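Local atomic coordinates of dTDP-glucose 4,6-dehydratase (Klebsiella pneumoniae, PDB entry 5U4Q), a protein that binds NAD and probably converts dTDP-glucose to its 4-keto-6-deoxy derivative by removing water. Residues V210-T221 / G264-I275. Numbering follows the deposited sequence.
Sequences VYNYGKMKRDFT and GNSSPVELMDYI
Glu270 and Lys217 meet in a salt bridge where two connecting chains run in opposite directions past each other, a worked example of how one segment entering a Rossmann sheet and another leaving it can be tied by a few well-placed polar groups. Along Glu270, CB lies 3.7 Å from Gly214 O, CG packs on Lys215 O, and the extended chain delivers the carboxylate between two lysines. OE1 rests against the aliphatic part of Lys215, 3.4 Å from its CG, while OE2 takes Lys217 NZ at 3.2 Å on its anti side, tilted out of the carboxylate plane, and also accepts a bond from a water held by Lys215 O. A final bend in the Lys217 chain (chi4 -63°) turns NZ so that it also reaches Pro268 O, at 2.7 Å and on a lone pair. The first turn of helix 271-282 is engaged through its backbone: Leu271 N binds Met216 O, and Met272 N binds Gly214 O.

Nearer the main parallel sheet, Asn265 is gripped twice. Its backbone N gives a nearly straight bond to Asp219 OD1, 2.8 Å away, on the syn side and somewhat out of the carboxylate plane, and its amide ND2 donates to Phe220 O; OD1 of the same amide accepts from Ser267 N, from above the carbonyl plane, in an Asx turn. Phe220 places CD2 over one face of the Tyr274 ring, 4.0 Å above it, with the planes tilted by 34°. Tyr274 OH donates to a water that also accepts from Phe220 N and donates to Arg218 O.

At the far end Val210 CG1 touches Met272 CE, and strand 208-211 pairs with strand 288-291. Helix 194-203 packs on Phe220, Leu271 and Tyr274, helix 320-334 on Val269 and Tyr274, while strand 220-222 joins strand 176-185 of the main parallel sheet.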
ATOM      1  N   VAL A 210       3.639 -29.384  12.437  1.00 33.87           N
ATOM      2  CA  VAL A 210       5.082 -29.392  12.281  1.00 31.42           C
ATOM      3  C   VAL A 210       5.435 -29.665  10.823  1.00 31.47           C
ATOM      4  O   VAL A 210       5.152 -30.746  10.310  1.00 31.22           O
ATOM      5  CB  VAL A 210       5.714 -30.477  13.197  1.00 31.11           C
ATOM      6  CG1 VAL A 210       7.237 -30.527  13.030  1.00 34.72           C
ATOM      7  CG2 VAL A 210       5.320 -30.242  14.653  1.00 31.42           C
ATOM      8  N   TYR A 211       6.055 -28.685  10.167  1.00 31.27           N
ATOM      9  CA  TYR A 211       6.476 -28.785   8.762  1.00 35.30           C
ATOM     10  C   TYR A 211       7.940 -29.172   8.605  1.00 33.53           C
ATOM     11  O   TYR A 211       8.768 -28.856   9.458  1.00 32.87           O
ATOM     12  CB  TYR A 211       6.276 -27.434   8.059  1.00 35.98           C
ATOM     13  CG  TYR A 211       4.838 -27.022   7.928  1.00 41.62           C
ATOM     14  CD1 TYR A 211       4.196 -26.316   8.947  1.00 43.15           C
ATOM     15  CD2 TYR A 211       4.107 -27.343   6.785  1.00 42.32           C
ATOM     16  CE1 TYR A 211       2.863 -25.942   8.829  1.00 44.63           C
ATOM     17  CE2 TYR A 211       2.780 -26.976   6.657  1.00 45.64           C
ATOM     18  CZ  TYR A 211       2.162 -26.273   7.678  1.00 45.52           C
ATOM     19  OH  TYR A 211       0.845 -25.912   7.545  1.00 50.92           O
ATOM     20  N   ASN A 212       8.251 -29.849   7.495  1.00 34.58           N
ATOM     21  CA  ASN A 212       9.625 -30.216   7.127  1.00 32.49           C
ATOM     22  C   ASN A 212      10.432 -30.855   8.280  1.00 27.39           C
ATOM     23  O   ASN A 212      11.587 -30.472   8.544  1.00 26.39           O
ATOM     24  CB  ASN A 212      10.342 -28.965   6.571  1.00 37.71           C
ATOM     25  CG  ASN A 212      11.738 -29.256   6.003  1.00 44.47           C
ATOM     26  OD1 ASN A 212      12.038 -30.365   5.543  1.00 49.14           O
ATOM     27  ND2 ASN A 212      12.596 -28.239   6.027  1.00 43.97           N
ATOM     28  N   TYR A 213       9.815 -31.824   8.942  1.00 25.74           N
ATOM     29  CA  TYR A 213      10.458 -32.587  10.023  1.00 24.28           C
ATOM     30  C   TYR A 213      10.956 -31.679  11.165  1.00 24.80           C
ATOM     31  O   TYR A 213      11.928 -32.015  11.846  1.00 25.87           O
ATOM     32  CB  TYR A 213      11.617 -33.449   9.471  1.00 24.73           C
ATOM     33  CG  TYR A 213      11.218 -34.723   8.734  1.00 22.87           C
ATOM     34  CD1 TYR A 213      10.727 -34.680   7.427  1.00 23.43           C
ATOM     35  CD2 TYR A 213      11.347 -35.973   9.343  1.00 22.19           C
ATOM     36  CE1 TYR A 213      10.379 -35.841   6.751  1.00 24.08           C
ATOM     37  CE2 TYR A 213      11.002 -37.139   8.673  1.00 22.76           C
ATOM     38  CZ  TYR A 213      10.516 -37.069   7.375  1.00 23.65           C
ATOM     39  OH  TYR A 213      10.178 -38.208   6.685  1.00 24.06           O
ATOM     40  N   GLY A 214      10.285 -30.545  11.364  1.00 26.50           N
ATOM     41  CA  GLY A 214      10.678 -29.601  12.425  1.00 27.65           C
ATOM     42  C   GLY A 214      11.954 -28.835  12.123  1.00 30.10           C
ATOM     43  O   GLY A 214      12.450 -28.092  12.979  1.00 31.51           O
ATOM     44  N   LYS A 215      12.494 -29.001  10.912  1.00 31.84           N
ATOM     45  CA  LYS A 215      13.754 -28.342  10.541  1.00 34.25           C
ATOM     46  C   LYS A 215      13.581 -26.990   9.860  1.00 33.53           C
ATOM     47  O   LYS A 215      14.558 -26.428   9.371  1.00 32.31           O
ATOM     48  CB  LYS A 215      14.633 -29.268   9.675  1.00 40.56           C
ATOM     49  CG  LYS A 215      15.409 -30.306  10.480  1.00 45.38           C
ATOM     50  CD  LYS A 215      16.709 -30.688   9.779  1.00 48.54           C
ATOM     51  CE  LYS A 215      17.673 -31.364  10.734  1.00 52.17           C
ATOM     52  NZ  LYS A 215      18.934 -31.755  10.047  1.00 55.64           N
HETATM   53  N   MSE A 216      12.361 -26.460   9.851  1.00 34.49           N
HETATM   54  CA  MSE A 216      12.118 -25.129   9.279  1.00 41.01           C
HETATM   55  C   MSE A 216      12.863 -24.133  10.120  1.00 37.66           C
HETATM   56  O   MSE A 216      12.742 -24.155  11.339  1.00 32.49           O
HETATM   57  CB  MSE A 216      10.626 -24.793   9.278  1.00 43.86           C
HETATM   58  CG  MSE A 216      10.276 -23.938   8.077  1.00 52.09           C
HETATM   59 SE   MSE A 216      10.361 -25.123   6.502  1.00 57.04          SE
HETATM   60  CE  MSE A 216      11.843 -24.244   5.539  1.00 56.32           C
ATOM     61  N   LYS A 217      13.668 -23.282   9.486  1.00 34.73           N
ATOM     62  CA  LYS A 217      14.444 -22.277  10.221  1.00 37.50           C
ATOM     63  C   LYS A 217      13.631 -21.000  10.356  1.00 38.78           C
ATOM     64  O   LYS A 217      13.651 -20.148   9.471  1.00 45.37           O
ATOM     65  CB  LYS A 217      15.797 -21.984   9.552  1.00 41.49           C
ATOM     66  CG  LYS A 217      16.809 -23.119   9.672  1.00 44.33           C
ATOM     67  CD  LYS A 217      18.185 -22.697   9.168  1.00 47.02           C
ATOM     68  CE  LYS A 217      19.163 -23.867   9.100  1.00 48.54           C
ATOM     69  NZ  LYS A 217      19.460 -24.477  10.427  1.00 46.47           N
ATOM     70  N   ARG A 218      12.896 -20.886  11.456  1.00 34.64           N
ATOM     71  CA  ARG A 218      12.114 -19.686  11.708  1.00 34.62           C
ATOM     72  C   ARG A 218      13.031 -18.617  12.310  1.00 29.91           C
ATOM     73  O   ARG A 218      13.962 -18.917  13.063  1.00 31.34           O
ATOM     74  CB  ARG A 218      10.933 -19.976  12.637  1.00 40.26           C
ATOM     75  CG  ARG A 218       9.770 -20.766  12.013  1.00 43.23           C
ATOM     76  CD  ARG A 218       8.906 -19.922  11.075  1.00 43.79           C
ATOM     77  NE  ARG A 218       8.264 -18.765  11.729  1.00 42.08           N
ATOM     78  CZ  ARG A 218       7.121 -18.792  12.427  1.00 43.22           C
ATOM     79  NH1 ARG A 218       6.645 -17.665  12.977  1.00 38.32           N
ATOM     80  NH2 ARG A 218       6.453 -19.930  12.612  1.00 44.21           N
ATOM     81  N   ASP A 219      12.753 -17.370  11.964  1.00 26.44           N
ATOM     82  CA  ASP A 219      13.521 -16.253  12.431  1.00 23.85           C
ATOM     83  C   ASP A 219      12.761 -15.730  13.662  1.00 21.34           C
ATOM     84  O   ASP A 219      11.787 -14.995  13.528  1.00 19.43           O
ATOM     85  CB  ASP A 219      13.590 -15.218  11.302  1.00 26.31           C
ATOM     86  CG  ASP A 219      14.566 -14.130  11.561  1.00 26.02           C
ATOM     87  OD1 ASP A 219      14.604 -13.578  12.684  1.00 22.62           O
ATOM     88  OD2 ASP A 219      15.319 -13.793  10.621  1.00 34.77           O
ATOM     89  N   PHE A 220      13.164 -16.203  14.846  1.00 19.87           N
ATOM     90  CA  PHE A 220      12.587 -15.811  16.125  1.00 18.15           C
ATOM     91  C   PHE A 220      13.631 -14.975  16.880  1.00 16.31           C
ATOM     92  O   PHE A 220      14.767 -15.427  17.093  1.00 17.12           O
ATOM     93  CB  PHE A 220      12.277 -17.061  16.996  1.00 20.00           C
ATOM     94  CG  PHE A 220      10.927 -17.708  16.766  1.00 19.95           C
ATOM     95  CD1 PHE A 220      10.404 -17.897  15.502  1.00 23.79           C
ATOM     96  CD2 PHE A 220      10.233 -18.256  17.847  1.00 21.45           C
ATOM     97  CE1 PHE A 220       9.185 -18.557  15.327  1.00 24.99           C
ATOM     98  CE2 PHE A 220       9.017 -18.911  17.681  1.00 25.55           C
ATOM     99  CZ  PHE A 220       8.502 -19.077  16.419  1.00 23.43           C
ATOM    100  N   THR A 221      13.237 -13.781  17.322  1.00 13.87           N
ATOM    101  CA  THR A 221      14.110 -12.924  18.100  1.00 14.67           C
ATOM    102  C   THR A 221      13.477 -12.627  19.440  1.00 13.99           C
ATOM    103  O   THR A 221      12.301 -12.281  19.503  1.00 14.35           O
ATOM    104  CB  THR A 221      14.411 -11.584  17.402  1.00 15.11           C
ATOM    105  OG1 THR A 221      14.921 -11.825  16.110  1.00 16.58           O
ATOM    106  CG2 THR A 221      15.436 -10.793  18.175  1.00 16.37           C
ATOM    107  N   GLY A 264      15.938  -8.933  12.924  1.00 18.27           N
ATOM    108  CA  GLY A 264      15.711 -10.353  13.203  1.00 19.49           C
ATOM    109  C   GLY A 264      16.945 -11.071  13.723  1.00 19.88           C
ATOM    110  O   GLY A 264      17.914 -10.439  14.112  1.00 22.52           O
ATOM    111  N   ASN A 265      16.906 -12.397  13.685  1.00 22.33           N
ATOM    112  CA  ASN A 265      17.945 -13.213  14.349  1.00 25.68           C
ATOM    113  C   ASN A 265      18.523 -14.226  13.375  1.00 29.69           C
ATOM    114  O   ASN A 265      17.805 -15.097  12.865  1.00 33.32           O
ATOM    115  CB  ASN A 265      17.301 -13.920  15.574  1.00 26.78           C
ATOM    116  CG  ASN A 265      18.278 -14.760  16.392  1.00 28.60           C
ATOM    117  OD1 ASN A 265      19.483 -14.809  16.119  1.00 30.44           O
ATOM    118  ND2 ASN A 265      17.745 -15.438  17.411  1.00 30.55           N
ATOM    119  N   SER A 266      19.835 -14.133  13.159  1.00 30.54           N
ATOM    120  CA  SER A 266      20.546 -15.038  12.236  1.00 30.84           C
ATOM    121  C   SER A 266      20.877 -16.426  12.799  1.00 30.57           C
ATOM    122  O   SER A 266      21.369 -17.270  12.067  1.00 30.06           O
ATOM    123  CB  SER A 266      21.823 -14.357  11.738  1.00 32.37           C
ATOM    124  OG  SER A 266      22.700 -14.018  12.814  1.00 31.51           O
ATOM    125  N   SER A 267      20.613 -16.676  14.087  1.00 29.38           N
ATOM    126  CA  SER A 267      20.870 -18.014  14.676  1.00 31.07           C
ATOM    127  C   SER A 267      20.276 -19.109  13.796  1.00 30.59           C
ATOM    128  O   SER A 267      19.185 -18.915  13.282  1.00 29.48           O
ATOM    129  CB  SER A 267      20.281 -18.126  16.086  1.00 30.52           C
ATOM    130  OG  SER A 267      20.182 -19.500  16.486  1.00 34.84           O
ATOM    131  N   PRO A 268      20.977 -20.265  13.642  1.00 34.51           N
ATOM    132  CA  PRO A 268      20.497 -21.371  12.782  1.00 37.74           C
ATOM    133  C   PRO A 268      19.553 -22.365  13.488  1.00 40.52           C
ATOM    134  O   PRO A 268      19.283 -23.456  12.955  1.00 38.49           O
ATOM    135  CB  PRO A 268      21.798 -22.067  12.379  1.00 36.16           C
ATOM    136  CG  PRO A 268      22.656 -21.929  13.593  1.00 37.28           C
ATOM    137  CD  PRO A 268      22.256 -20.628  14.282  1.00 36.09           C
ATOM    138  N   VAL A 269      19.084 -22.004  14.678  1.00 39.50           N
ATOM    139  CA  VAL A 269      18.129 -22.829  15.420  1.00 42.55           C
ATOM    140  C   VAL A 269      16.840 -23.041  14.617  1.00 39.79           C
ATOM    141  O   VAL A 269      16.302 -22.113  14.026  1.00 41.37           O
ATOM    142  CB  VAL A 269      17.761 -22.206  16.789  1.00 44.89           C
ATOM    143  CG1 VAL A 269      18.937 -22.319  17.756  1.00 47.87           C
ATOM    144  CG2 VAL A 269      17.254 -20.763  16.631  1.00 44.50           C
ATOM    145  N   GLU A 270      16.373 -24.285  14.613  1.00 33.87           N
ATOM    146  CA  GLU A 270      15.191 -24.709  13.873  1.00 29.90           C
ATOM    147  C   GLU A 270      13.993 -24.825  14.801  1.00 27.13           C
ATOM    148  O   GLU A 270      14.152 -24.908  16.006  1.00 25.02           O
ATOM    149  CB  GLU A 270      15.488 -26.075  13.240  1.00 32.52           C
ATOM    150  CG  GLU A 270      16.603 -25.980  12.203  1.00 35.12           C
ATOM    151  CD  GLU A 270      17.284 -27.300  11.862  1.00 39.52           C
ATOM    152  OE1 GLU A 270      17.094 -28.304  12.573  1.00 42.28           O
ATOM    153  OE2 GLU A 270      18.056 -27.310  10.882  1.00 43.57           O
ATOM    154  N   LEU A 271      12.803 -24.868  14.221  1.00 26.59           N
ATOM    155  CA  LEU A 271      11.540 -24.934  14.975  1.00 29.07           C
ATOM    156  C   LEU A 271      11.549 -25.992  16.091  1.00 24.20           C
ATOM    157  O   LEU A 271      11.132 -25.729  17.236  1.00 22.32           O
ATOM    158  CB  LEU A 271      10.388 -25.157  13.980  1.00 33.33           C
ATOM    159  CG  LEU A 271       8.914 -25.310  14.367  1.00 39.01           C
ATOM    160  CD1 LEU A 271       8.545 -26.745  14.696  1.00 40.48           C
ATOM    161  CD2 LEU A 271       8.519 -24.360  15.480  1.00 39.78           C
HETATM  162  N   MSE A 272      12.048 -27.186  15.794  1.00 23.27           N
HETATM  163  CA  MSE A 272      12.064 -28.241  16.798  1.00 23.10           C
HETATM  164  C   MSE A 272      12.897 -27.869  18.004  1.00 21.70           C
HETATM  165  O   MSE A 272      12.634 -28.349  19.069  1.00 24.51           O
HETATM  166  CB  MSE A 272      12.534 -29.588  16.207  1.00 26.37           C
HETATM  167  CG  MSE A 272      12.328 -30.783  17.152  1.00 25.65           C
HETATM  168 SE   MSE A 272      10.470 -31.188  17.633  1.00 29.03          SE
HETATM  169  CE  MSE A 272       9.928 -31.655  15.808  1.00 28.16           C
ATOM    170  N   ASP A 273      13.903 -27.004  17.864  1.00 22.34           N
ATOM    171  CA  ASP A 273      14.715 -26.606  19.040  1.00 23.82           C
ATOM    172  C   ASP A 273      13.844 -25.847  20.059  1.00 21.37           C
ATOM    173  O   ASP A 273      14.007 -26.020  21.277  1.00 21.48           O
ATOM    174  CB  ASP A 273      15.911 -25.725  18.651  1.00 27.46           C
ATOM    175  CG  ASP A 273      16.949 -26.455  17.792  1.00 34.17           C
ATOM    176  OD1 ASP A 273      17.009 -27.695  17.822  1.00 39.39           O
ATOM    177  OD2 ASP A 273      17.730 -25.766  17.107  1.00 45.58           O
ATOM    178  N   TYR A 274      12.927 -25.014  19.563  1.00 21.78           N
ATOM    179  CA  TYR A 274      12.016 -24.278  20.453  1.00 20.34           C
ATOM    180  C   TYR A 274      11.002 -25.203  21.097  1.00 20.73           C
ATOM    181  O   TYR A 274      10.721 -25.077  22.274  1.00 19.50           O
ATOM    182  CB  TYR A 274      11.266 -23.174  19.700  1.00 20.52           C
ATOM    183  CG  TYR A 274      12.155 -22.075  19.230  1.00 22.15           C
ATOM    184  CD1 TYR A 274      12.525 -21.050  20.086  1.00 24.05           C
ATOM    185  CD2 TYR A 274      12.627 -22.048  17.938  1.00 26.71           C
ATOM    186  CE1 TYR A 274      13.361 -20.027  19.661  1.00 24.62           C
ATOM    187  CE2 TYR A 274      13.476 -21.029  17.497  1.00 26.31           C
ATOM    188  CZ  TYR A 274      13.821 -20.017  18.362  1.00 24.15           C
ATOM    189  OH  TYR A 274      14.663 -19.015  17.936  1.00 26.51           O
ATOM    190  N   ILE A 275      10.441 -26.131  20.315  1.00 20.60           N
ATOM    191  CA  ILE A 275       9.457 -27.067  20.861  1.00 22.43           C
ATOM    192  C   ILE A 275      10.099 -27.939  21.936  1.00 20.26           C
ATOM    193  O   ILE A 275       9.540 -28.103  23.005  1.00 22.48           O
ATOM    194  CB  ILE A 275       8.836 -27.932  19.750  1.00 23.28           C
ATOM    195  CG1 ILE A 275       8.115 -27.021  18.754  1.00 25.37           C
ATOM    196  CG2 ILE A 275       7.866 -28.956  20.343  1.00 25.21           C
ATOM    197  CD1 ILE A 275       7.494 -27.760  17.596  1.00 29.13           C
TER
HETATM  198  O   HOH W   1      16.902 -26.620   8.021  0.50 32.57           O
HETATM  199  O   HOH W   2      15.210 -18.150  15.390  0.50 22.62           O
HETATM  200  O   HOH W   3      13.836 -21.681  13.790  1.00 42.07           O
HETATM  201  O   HOH W   4      16.764 -18.469  11.597  1.00 46.45           O